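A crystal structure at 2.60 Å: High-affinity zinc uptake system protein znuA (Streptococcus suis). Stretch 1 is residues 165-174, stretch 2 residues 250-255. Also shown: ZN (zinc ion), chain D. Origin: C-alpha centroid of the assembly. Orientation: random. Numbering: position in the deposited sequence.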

# COMPACT_ATOMS: atom_id res chain seq x y z
N TYR A 165 2.71 13.46 -12.93
CA TYR A 165 1.36 12.93 -13.00
C TYR A 165 1.38 11.41 -13.08
O TYR A 165 1.86 10.83 -14.05
N LEU A 166 0.84 10.77 -12.05
CA LEU A 166 0.85 9.32 -11.96
C LEU A 166 -0.52 8.75 -12.31
O LEU A 166 -1.55 9.24 -11.84
N VAL A 167 -0.53 7.72 -13.15
CA VAL A 167 -1.78 7.07 -13.52
C VAL A 167 -1.76 5.60 -13.12
O VAL A 167 -0.91 4.83 -13.57
N THR A 168 -2.70 5.21 -12.27
CA THR A 168 -2.74 3.86 -11.74
C THR A 168 -4.16 3.31 -11.85
O THR A 168 -5.11 4.06 -12.01
N PRO A 169 -4.29 1.97 -11.77
CA PRO A 169 -5.58 1.28 -11.87
C PRO A 169 -6.62 1.75 -10.85
O PRO A 169 -7.81 1.79 -11.17
N HIS A 170 -6.19 2.10 -9.64
CA HIS A 170 -7.11 2.66 -8.66
C HIS A 170 -6.43 3.63 -7.70
O HIS A 170 -5.21 3.68 -7.61
N ASP A 171 -7.24 4.41 -6.99
CA ASP A 171 -6.75 5.47 -6.13
C ASP A 171 -6.04 4.90 -4.90
O ASP A 171 -6.67 4.67 -3.87
N ALA A 172 -4.73 4.69 -5.01
CA ALA A 172 -3.98 4.07 -3.93
C ALA A 172 -2.70 4.82 -3.60
O ALA A 172 -1.92 4.37 -2.76
N PHE A 173 -2.48 5.95 -4.26
CA PHE A 173 -1.25 6.70 -4.08
C PHE A 173 -1.51 8.15 -3.68
O PHE A 173 -0.67 9.02 -3.91
N ASN A 174 -2.67 8.41 -3.10
CA ASN A 174 -3.00 9.75 -2.62
C ASN A 174 -2.03 10.21 -1.56
O ASN A 174 -1.62 11.37 -1.54
N GLU A 250 5.70 -3.69 -12.49
CA GLU A 250 4.44 -3.49 -11.80
C GLU A 250 4.64 -2.71 -10.51
O GLU A 250 5.60 -2.94 -9.77
N LEU A 251 3.73 -1.78 -10.25
CA LEU A 251 3.71 -1.06 -8.99
C LEU A 251 3.02 -1.92 -7.94
O LEU A 251 2.07 -2.64 -8.25
N PHE A 252 3.49 -1.86 -6.71
CA PHE A 252 2.82 -2.53 -5.61
C PHE A 252 2.00 -1.52 -4.84
O PHE A 252 2.54 -0.54 -4.32
N SER A 253 0.69 -1.73 -4.78
CA SER A 253 -0.18 -0.83 -4.05
C SER A 253 -0.74 -1.51 -2.81
O SER A 253 -0.61 -1.01 -1.70
N ASP A 254 -1.36 -2.67 -3.01
CA ASP A 254 -2.06 -3.36 -1.93
C ASP A 254 -1.34 -4.62 -1.47
O ASP A 254 -1.94 -5.47 -0.83
N SER A 255 -0.06 -4.72 -1.79
CA SER A 255 0.71 -5.89 -1.40
C SER A 255 2.19 -5.75 -1.71
O SER A 255 2.57 -5.07 -2.66

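The two stretches, far apart in sequence, meet over a small interface of 274 Å², summed over both sides, that joins an apolar patch to a zinc site. No hydrogen bond crosses between them; packing and shared metal coordination make the contact. Leu-251, Phe-173 and Ser-253 cover the most surface.

Leu-251 points toward stretch 1 with chi1 m and chi2 t, and its CD1 approaches three side chains. Leu-251 CD1 lies 4.0 Å from CG2 of Thr-168, 4.1 Å from CZ of Phe-173 and 4.4 Å from CD1 of Leu-166. Leu-166 (chi1 t, chi2 p) and Thr-168 (chi1 p) both point toward stretch 2, whereas Val-167 between them points away, the alternation expected of an extended chain. The Thr-168 rotamer gives its methyl group to this apolar patch while its hydroxyl is used within its own stretch: Thr-168 OG1 donates a hydrogen bond to the backbone O of His-170 at 2.9 Å, a link within the loop that follows the strand.

Phe-173, at the N-cap position just before a helix, leaves its backbone sideways to stretch 2, but with chi1 m and chi2 near 92° the far end of its ring comes nearer. CZ is the leading atom. Besides Leu-251, Phe-173 CZ approaches Ser-253 CB at 4.0 Å and Phe-252 O at 4.3 Å, so the ring tip bridges successive residues of stretch 2. The side chain of Phe-252 itself points away, and Phe-252 contributes little to the buried surface.

Ser-253 (chi1 p) points toward stretch 1 and links the apolar and polar parts of the contact. Ser-253 CB packs against Ala-172 CB at 3.8 Å, and the CA atoms of Ser-253 and Ala-172 are 6.2 Å apart. Ser-253 OG sits at the edge of the His-170 ring, near the ring plane, 3.5 Å from His-170 CE1, and is hydrogen-bonded elsewhere in the structure.

Beyond Ser-253, the zinc ion joins the stretches directly. His-170 (chi1 p, chi2 -73°) starts out sideways, but its imidazole reaches the metal, with His-170 NE2 2.2 Å from ZN; its ND1 is hydrogen-bonded elsewhere in the structure. Asp-254 (chi1 m) also starts sideways and binds in bidentate fashion, Asp-254 OD1 and OD2 each lying 2.4 Å from ZN. The 3.3 Å separation of His-170 NE2 and Asp-254 OD2 therefore reflects shared coordination, not a hydrogen bond. Two further ligand atoms come from elsewhere in the structure, a site in keeping with a zinc uptake protein.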

# COMPACT_ATOMS: atom_id res chain seq x y z
CB TYR A 165 0.62 13.51 -14.20
CG TYR A 165 0.33 14.99 -14.07
CD1 TYR A 165 1.26 15.94 -14.47
CD2 TYR A 165 -0.87 15.43 -13.54
CE1 TYR A 165 1.00 17.29 -14.35
CE2 TYR A 165 -1.14 16.78 -13.41
CZ TYR A 165 -0.21 17.70 -13.82
OH TYR A 165 -0.48 19.04 -13.70
CB LEU A 166 1.24 8.89 -10.54
CG LEU A 166 1.37 7.40 -10.26
CD1 LEU A 166 2.42 6.77 -11.16
CD2 LEU A 166 1.72 7.18 -8.80
CB VAL A 167 -2.05 7.17 -15.03
CG1 VAL A 167 -3.37 6.50 -15.38
CG2 VAL A 167 -2.07 8.63 -15.46
CB THR A 168 -2.29 3.84 -10.27
OG1 THR A 168 -3.19 4.62 -9.48
CG2 THR A 168 -0.89 4.42 -10.14
CB PRO A 169 -5.21 -0.18 -11.60
CG PRO A 169 -3.80 -0.28 -12.04
CD PRO A 169 -3.17 1.03 -11.69
CB HIS A 170 -7.86 1.56 -7.90
CG HIS A 170 -7.05 0.90 -6.83
ND1 HIS A 170 -6.03 0.02 -7.10
CD2 HIS A 170 -7.14 0.98 -5.48
CE1 HIS A 170 -5.51 -0.41 -5.96
NE2 HIS A 170 -6.16 0.16 -4.96
CB ASP A 171 -7.90 6.37 -5.69
CG ASP A 171 -7.49 7.81 -5.55
OD1 ASP A 171 -6.27 8.08 -5.47
OD2 ASP A 171 -8.38 8.68 -5.51
CB ALA A 172 -3.67 2.62 -4.28
CB PHE A 173 -0.40 6.65 -5.34
CG PHE A 173 0.03 5.26 -5.73
CD1 PHE A 173 -0.74 4.51 -6.60
CD2 PHE A 173 1.20 4.71 -5.23
CE1 PHE A 173 -0.35 3.23 -6.97
CE2 PHE A 173 1.59 3.44 -5.60
CZ PHE A 173 0.81 2.70 -6.46
CB ASN A 174 -4.42 9.79 -2.07
CG ASN A 174 -5.47 9.88 -3.15
OD1 ASN A 174 -5.27 10.55 -4.16
ND2 ASN A 174 -6.60 9.21 -2.95
CB GLU A 250 3.79 -4.84 -11.49
CG GLU A 250 3.22 -5.56 -12.69
CD GLU A 250 2.62 -6.90 -12.32
OE1 GLU A 250 3.05 -7.48 -11.30
OE2 GLU A 250 1.73 -7.38 -13.05
CB LEU A 251 2.97 0.27 -9.13
CG LEU A 251 3.58 1.34 -10.04
CD1 LEU A 251 2.66 2.54 -10.14
CD2 LEU A 251 4.95 1.76 -9.52
CB PHE A 252 3.84 -3.19 -4.68
CG PHE A 252 4.82 -4.08 -5.37
CD1 PHE A 252 4.45 -5.34 -5.81
CD2 PHE A 252 6.12 -3.66 -5.58
CE1 PHE A 252 5.35 -6.17 -6.44
CE2 PHE A 252 7.03 -4.48 -6.22
CZ PHE A 252 6.65 -5.74 -6.65
CB SER A 253 -1.33 -0.35 -4.94
OG SER A 253 -2.27 -1.39 -5.16
CB ASP A 254 -3.48 -3.70 -2.37
CG ASP A 254 -4.33 -2.47 -2.62
OD1 ASP A 254 -3.97 -1.39 -2.11
OD2 ASP A 254 -5.35 -2.59 -3.33
CB SER A 255 0.17 -7.15 -2.09
OG SER A 255 0.96 -8.28 -1.78
ZN ZN D . -6.00 -0.37 -2.87